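Local coordinates for putative creatinine amidohydrolase (Bacteroides fragilis, PDB 3LUB), which probably hydrolyses carbon-nitrogen bonds of linear amides at a two-zinc centre, as a member of the creatininase superfamily, at the interface of chains A and B. Numbering follows the deposited sequence. Chains: chain A/B, Putative creatinine amidohydrolase.

The interface of chains A and B. Residues chain A 193, 195, 198, 204-206, 208; chain B 129, 140-142, 252.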
loop_
_atom_site.group_PDB
_atom_site.type_symbol
_atom_site.label_atom_id
_atom_site.label_comp_id
_atom_site.label_asym_id
_atom_site.label_seq_id
_atom_site.Cartn_x
_atom_site.Cartn_y
_atom_site.Cartn_z
ATOM N N PHE A 193 22.315 13.823 23.998
ATOM C CA PHE A 193 22.618 14.352 22.676
ATOM C C PHE A 193 23.675 15.464 22.842
ATOM O O PHE A 193 23.757 16.081 23.924
ATOM C CB PHE A 193 21.359 14.981 22.036
ATOM C CG PHE A 193 20.197 14.026 21.801
ATOM C CD1 PHE A 193 20.334 12.920 20.964
ATOM C CD2 PHE A 193 18.940 14.302 22.350
ATOM C CE1 PHE A 193 19.260 12.090 20.698
ATOM C CE2 PHE A 193 17.842 13.467 22.107
ATOM C CZ PHE A 193 18.003 12.356 21.280
ATOM N N ILE A 195 23.395 18.095 20.902
ATOM C CA ILE A 195 22.552 19.256 20.595
ATOM C C ILE A 195 21.715 19.580 21.841
ATOM O O ILE A 195 20.768 18.868 22.164
ATOM C CB ILE A 195 21.668 18.969 19.337
ATOM C CG1 ILE A 195 22.576 18.640 18.124
ATOM C CG2 ILE A 195 20.755 20.156 19.011
ATOM C CD1 ILE A 195 21.864 18.063 16.887
ATOM N N LEU A 198 17.824 19.697 22.057
ATOM C CA LEU A 198 17.176 18.372 22.045
ATOM C C LEU A 198 17.125 17.736 23.438
ATOM O O LEU A 198 16.166 17.056 23.743
ATOM C CB LEU A 198 17.858 17.419 21.040
ATOM C CG LEU A 198 17.908 17.875 19.562
ATOM C CD1 LEU A 198 18.630 16.863 18.697
ATOM C CD2 LEU A 198 16.534 18.175 18.980
ATOM N N TRP A 204 11.940 16.990 19.345
ATOM C CA TRP A 204 12.140 15.544 19.562
ATOM C C TRP A 204 12.887 14.876 18.411
ATOM O O TRP A 204 12.520 15.053 17.230
ATOM C CB TRP A 204 10.777 14.856 19.778
ATOM C CG TRP A 204 10.858 13.385 20.082
ATOM C CD1 TRP A 204 10.904 12.797 21.327
ATOM C CD2 TRP A 204 10.867 12.309 19.131
ATOM N NE1 TRP A 204 10.967 11.422 21.195
ATOM C CE2 TRP A 204 10.940 11.097 19.864
ATOM C CE3 TRP A 204 10.810 12.249 17.732
ATOM C CZ2 TRP A 204 10.954 9.835 19.235
ATOM C CZ3 TRP A 204 10.841 10.985 17.107
ATOM C CH2 TRP A 204 10.919 9.809 17.857
ATOM N N VAL A 205 13.933 14.118 18.774
ATOM C CA VAL A 205 14.671 13.197 17.909
ATOM C C VAL A 205 14.736 11.876 18.712
ATOM O O VAL A 205 14.850 11.905 19.931
ATOM C CB VAL A 205 16.149 13.687 17.639
ATOM C CG1 VAL A 205 16.953 12.618 16.924
ATOM C CG2 VAL A 205 16.194 15.004 16.821
ATOM N N PRO A 206 14.646 10.710 18.044
ATOM C CA PRO A 206 14.819 9.444 18.820
ATOM C C PRO A 206 16.249 9.261 19.354
ATOM O O PRO A 206 17.197 9.644 18.683
ATOM C CB PRO A 206 14.496 8.360 17.795
ATOM C CG PRO A 206 14.767 9.027 16.426
ATOM C CD PRO A 206 14.448 10.473 16.596
ATOM N N HIS A 208 19.544 7.362 19.913
ATOM C CA HIS A 208 20.262 6.312 19.187
ATOM C C HIS A 208 20.898 5.395 20.206
ATOM O O HIS A 208 21.807 5.826 20.917
ATOM C CB HIS A 208 21.322 6.926 18.296
ATOM C CG HIS A 208 20.759 7.673 17.134
ATOM N ND1 HIS A 208 21.346 7.659 15.888
ATOM C CD2 HIS A 208 19.619 8.405 17.007
ATOM C CE1 HIS A 208 20.617 8.386 15.054
ATOM N NE2 HIS A 208 19.561 8.840 15.703
ATOM N N ILE B 129 9.273 9.320 11.705
ATOM C CA ILE B 129 10.671 9.650 11.938
ATOM C C ILE B 129 11.465 8.386 12.247
ATOM O O ILE B 129 12.504 8.146 11.628
ATOM C CB ILE B 129 10.808 10.742 13.051
ATOM C CG1 ILE B 129 10.306 12.102 12.520
ATOM C CG2 ILE B 129 12.242 10.918 13.515
ATOM C CD1 ILE B 129 10.264 13.225 13.584
ATOM N N LEU B 140 18.964 13.710 9.633
ATOM C CA LEU B 140 18.420 14.017 10.940
ATOM C C LEU B 140 17.061 14.709 10.796
ATOM O O LEU B 140 16.983 15.754 10.177
ATOM C CB LEU B 140 19.385 14.944 11.658
ATOM C CG LEU B 140 19.041 15.360 13.085
ATOM C CD1 LEU B 140 18.943 14.136 13.985
ATOM C CD2 LEU B 140 20.082 16.365 13.616
ATOM N N ILE B 141 16.012 14.134 11.383
ATOM C CA ILE B 141 14.686 14.740 11.412
ATOM C C ILE B 141 14.232 14.920 12.860
ATOM O O ILE B 141 14.077 13.932 13.594
ATOM C CB ILE B 141 13.637 13.868 10.667
ATOM C CG1 ILE B 141 14.142 13.442 9.291
ATOM C CG2 ILE B 141 12.290 14.610 10.538
ATOM C CD1 ILE B 141 13.131 12.620 8.527
ATOM N N ALA B 142 14.016 16.183 13.272
ATOM C CA ALA B 142 13.415 16.521 14.568
ATOM C C ALA B 142 11.957 16.961 14.367
ATOM O O ALA B 142 11.574 17.323 13.256
ATOM C CB ALA B 142 14.221 17.614 15.273
ATOM N N LEU B 252 24.437 14.918 16.050
ATOM C CA LEU B 252 23.499 14.481 17.091
ATOM C C LEU B 252 24.215 13.965 18.344
ATOM O O LEU B 252 23.792 14.213 19.471
ATOM C CB LEU B 252 22.594 13.379 16.526
ATOM C CG LEU B 252 21.406 12.903 17.383
ATOM C CD1 LEU B 252 20.611 14.109 17.849
ATOM C CD2 LEU B 252 20.563 11.928 16.554
#
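The imidazole of A:His208 takes B:Leu252 on one face: methyl CD2 sits 3.8 Å from the ring centroid, a CH-pi contact, while the backbone carbonyl oxygen of A:Pro206 lies in the ring plane at an edge. The indole of A:Trp204 has the backbone N of A:Pro206 above one face, off its centre. Two copies of a creatininase-family protein meet at this apolar patch in the deposited six-chain assembly, though the structure alone does not show whether they do so in solution; it illustrates how a leucine near a chain terminus can plug into a neighbouring subunit. A:Phe193 runs alongside that leucine, its CD1 3.3 Å from B:Leu252 CD1. Chi1 of -172° carries the B:Leu252 branch point towards chain A, and chi2 of 50° then sends CD1 to the phenyl and CD2 to the imidazole. A:Leu198 lies across the leucine, its CD1 packed tightly at 3.5 Å from B:Leu252 CD1, and A:Ile195 brings its CD1 against the leucine CA.

Farther along, A:Trp204 CZ3 meets B:Ile129 CG2 at 3.9 Å, the two side chains being antiparallel neighbours; the same methyl touches A:Pro206 CD. A:Val205 bridges the two areas. Its CG1, anti to the backbone N, lies 3.7 Å from B:Leu252 CD2 and also reaches B:Leu140 CD1. A:Val205 CG2 rests 3.6 Å from B:Ala142 CB on strand 140-145. No hydrogen bond crosses this patch, and two-fold symmetry repeats it with the chains exchanged.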